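Local coordinates for uncharacterized protein YmzC (Bacillus subtilis, PDB 3KVP), which is of unknown function, is probably made as a precursor with a signal sequence, and is represented here by a small antiparallel beta-sheet domain, at residues Y43-E47 with S48-V52. Residues are numbered along the deposited sequence; the frame is centred on the assembly and turned at random.
Sequences YEYNE and SRNEV
Asn-46 and Glu-51 pair at the end of the beta hairpin formed by strands 39-46 and 51-59, where a G1 beta bulge sets two residues, Asn-50 in the left-handed backbone conformation and Glu-51, against the single Asn-46. Asn-46 N donates to Glu-51 O at 2.6 Å in a nearly straight bond (170°), and Glu-51 N returns a bond to Asn-46 O. Inside the turn, Asn-50 N adds a weak bond to Glu-47 O. One residue earlier, away from the turn, Tyr-45 shares a sheet face with Val-52, and its CG stands anti to the backbone N (chi1 174°), which carries the ring alongside the returning chain. From CB outward, CD1 comes 3.5 Å from Glu-51 O and 4.3 Å from Val-52 CG1, CE1 passes Glu-51 N, and OH ends beside the Asn-50 side chain, whose amide plane stands almost perpendicular to the ring. Glu-47 N sits above one face, near the ring's margin. Replacing Tyr-45 with alanine is likely to open a gap beside the Glu-51 backbone and leave the Asn-50 side chain freer to turn. On the other sheet face, Asn-46 OD1 receives weak bonds from Ser-48 N and Arg-49 N. The arginine then bends at chi3, and its NH1 forms a salt bridge with Glu-51 OE2 at 3.1 Å, meeting that oxygen on its syn side but 34° out of the carboxylate plane.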
ATOM      1  N   TYR D  43       4.858  -3.638  13.033  1.00 55.88           N
ATOM      2  CA  TYR D  43       3.872  -4.422  13.746  1.00 53.31           C
ATOM      3  C   TYR D  43       3.851  -5.838  13.233  1.00 55.10           C
ATOM      4  O   TYR D  43       4.359  -6.121  12.138  1.00 52.29           O
ATOM      5  CB  TYR D  43       2.489  -3.847  13.513  1.00 51.61           C
ATOM      6  CG  TYR D  43       2.279  -2.465  14.044  1.00 59.02           C
ATOM      7  CD1 TYR D  43       2.567  -1.351  13.262  1.00 58.50           C
ATOM      8  CD2 TYR D  43       1.769  -2.260  15.327  1.00 65.62           C
ATOM      9  CE1 TYR D  43       2.357  -0.073  13.736  1.00 60.83           C
ATOM     10  CE2 TYR D  43       1.558  -0.968  15.818  1.00 68.86           C
ATOM     11  CZ  TYR D  43       1.855   0.116  15.010  1.00 66.39           C
ATOM     12  OH  TYR D  43       1.657   1.396  15.461  1.00 76.32           O
ATOM     13  N   GLU D  44       3.237  -6.720  14.023  1.00 51.90           N
ATOM     14  CA  GLU D  44       2.950  -8.084  13.604  1.00 52.74           C
ATOM     15  C   GLU D  44       1.507  -8.421  13.903  1.00 52.08           C
ATOM     16  O   GLU D  44       1.021  -8.152  14.997  1.00 55.90           O
ATOM     17  CB  GLU D  44       3.843  -9.096  14.316  1.00 62.29           C
ATOM     18  CG  GLU D  44       3.682 -10.513  13.749  1.00 71.38           C
ATOM     19  CD  GLU D  44       4.580 -11.557  14.420  1.00 78.53           C
ATOM     20  OE1 GLU D  44       5.216 -11.239  15.452  1.00 80.67           O
ATOM     21  OE2 GLU D  44       4.639 -12.702  13.911  1.00 75.82           O
ATOM     22  N   TYR D  45       0.811  -8.996  12.934  1.00 48.01           N
ATOM     23  CA  TYR D  45      -0.498  -9.559  13.224  1.00 47.92           C
ATOM     24  C   TYR D  45      -0.408 -11.080  13.373  1.00 53.72           C
ATOM     25  O   TYR D  45       0.020 -11.781  12.451  1.00 56.08           O
ATOM     26  CB  TYR D  45      -1.509  -9.195  12.148  1.00 46.02           C
ATOM     27  CG  TYR D  45      -2.839  -9.891  12.351  1.00 53.04           C
ATOM     28  CD1 TYR D  45      -3.603  -9.653  13.480  1.00 57.32           C
ATOM     29  CD2 TYR D  45      -3.315 -10.801  11.422  1.00 56.98           C
ATOM     30  CE1 TYR D  45      -4.822 -10.292  13.678  1.00 57.98           C
ATOM     31  CE2 TYR D  45      -4.526 -11.441  11.601  1.00 57.11           C
ATOM     32  CZ  TYR D  45      -5.277 -11.181  12.726  1.00 60.54           C
ATOM     33  OH  TYR D  45      -6.476 -11.825  12.899  1.00 63.57           O
ATOM     34  N   ASN D  46      -0.795 -11.602  14.533  1.00 58.90           N
ATOM     35  CA  ASN D  46      -0.801 -13.047  14.699  1.00 60.48           C
ATOM     36  C   ASN D  46      -2.195 -13.611  14.494  1.00 60.22           C
ATOM     37  O   ASN D  46      -3.043 -13.555  15.389  1.00 62.84           O
ATOM     38  CB  ASN D  46      -0.266 -13.440  16.066  1.00 69.50           C
ATOM     39  CG  ASN D  46      -0.148 -14.943  16.234  1.00 72.60           C
ATOM     40  OD1 ASN D  46      -0.752 -15.726  15.496  1.00 75.62           O
ATOM     41  ND2 ASN D  46       0.636 -15.352  17.214  1.00 74.62           N
ATOM     42  N   GLU D  47      -2.429 -14.156  13.308  1.00 52.85           N
ATOM     43  CA  GLU D  47      -3.750 -14.645  12.968  1.00 50.82           C
ATOM     44  C   GLU D  47      -4.187 -15.728  13.954  1.00 59.12           C
ATOM     45  O   GLU D  47      -5.357 -15.800  14.336  1.00 65.04           O
ATOM     46  CB  GLU D  47      -3.753 -15.174  11.541  1.00 51.07           C
ATOM     47  CG  GLU D  47      -5.101 -15.672  11.064  1.00 64.56           C
ATOM     48  CD  GLU D  47      -5.068 -16.191   9.627  1.00 75.90           C
ATOM     49  OE1 GLU D  47      -4.087 -15.910   8.894  1.00 70.53           O
ATOM     50  OE2 GLU D  47      -6.032 -16.888   9.230  1.00 84.87           O
ATOM     51  N   SER D  48      -3.238 -16.554  14.388  1.00 61.02           N
ATOM     52  CA  SER D  48      -3.544 -17.676  15.278  1.00 64.95           C
ATOM     53  C   SER D  48      -4.104 -17.235  16.637  1.00 70.31           C
ATOM     54  O   SER D  48      -5.098 -17.787  17.119  1.00 73.32           O
ATOM     55  CB  SER D  48      -2.297 -18.533  15.493  1.00 68.10           C
ATOM     56  OG  SER D  48      -2.276 -19.056  16.816  1.00 78.62           O
ATOM     57  N   ARG D  49      -3.444 -16.263  17.264  1.00 70.87           N
ATOM     58  CA  ARG D  49      -3.938 -15.672  18.502  1.00 64.96           C
ATOM     59  C   ARG D  49      -4.847 -14.499  18.168  1.00 61.71           C
ATOM     60  O   ARG D  49      -5.377 -13.846  19.056  1.00 63.04           O
ATOM     61  CB  ARG D  49      -2.786 -15.173  19.384  1.00 67.14           C
ATOM     62  CG  ARG D  49      -1.532 -16.029  19.357  1.00 74.18           C
ATOM     63  CD  ARG D  49      -0.685 -15.846  20.618  1.00 87.55           C
ATOM     64  NE  ARG D  49      -1.310 -16.478  21.789  1.00 99.80           N
ATOM     65  CZ  ARG D  49      -1.649 -15.837  22.909  1.00103.43           C
ATOM     66  NH1 ARG D  49      -1.414 -14.534  23.033  1.00106.10           N
ATOM     67  NH2 ARG D  49      -2.220 -16.501  23.909  1.00100.06           N
ATOM     68  N   ASN D  50      -5.015 -14.216  16.884  1.00 66.52           N
ATOM     69  CA  ASN D  50      -5.792 -13.051  16.466  1.00 70.09           C
ATOM     70  C   ASN D  50      -5.425 -11.788  17.243  1.00 73.72           C
ATOM     71  O   ASN D  50      -6.262 -11.214  17.937  1.00 78.15           O
ATOM     72  CB  ASN D  50      -7.284 -13.325  16.636  1.00 68.30           C
ATOM     73  CG  ASN D  50      -8.140 -12.148  16.217  1.00 70.82           C
ATOM     74  OD1 ASN D  50      -9.181 -11.882  16.806  1.00 75.82           O
ATOM     75  ND2 ASN D  50      -7.700 -11.433  15.206  1.00 69.41           N
ATOM     76  N   GLU D  51      -4.177 -11.354  17.135  1.00 70.78           N
ATOM     77  CA  GLU D  51      -3.763 -10.137  17.818  1.00 71.19           C
ATOM     78  C   GLU D  51      -2.554  -9.496  17.154  1.00 69.26           C
ATOM     79  O   GLU D  51      -1.774 -10.163  16.466  1.00 66.32           O
ATOM     80  CB  GLU D  51      -3.473 -10.419  19.288  1.00 77.83           C
ATOM     81  CG  GLU D  51      -2.098 -10.978  19.565  1.00 82.83           C
ATOM     82  CD  GLU D  51      -1.999 -11.592  20.953  1.00 94.13           C
ATOM     83  OE1 GLU D  51      -3.045 -11.728  21.632  1.00 94.15           O
ATOM     84  OE2 GLU D  51      -0.873 -11.945  21.363  1.00 99.33           O
ATOM     85  N   VAL D  52      -2.400  -8.193  17.351  1.00 66.19           N
ATOM     86  CA  VAL D  52      -1.250  -7.514  16.798  1.00 56.29           C
ATOM     87  C   VAL D  52      -0.350  -6.984  17.887  1.00 57.74           C
ATOM     88  O   VAL D  52      -0.817  -6.585  18.938  1.00 59.36           O
ATOM     89  CB  VAL D  52      -1.646  -6.387  15.832  1.00 55.48           C
ATOM     90  CG1 VAL D  52      -3.111  -6.130  15.922  1.00 48.00           C
ATOM     91  CG2 VAL D  52      -0.806  -5.119  16.086  1.00 52.89           C
TER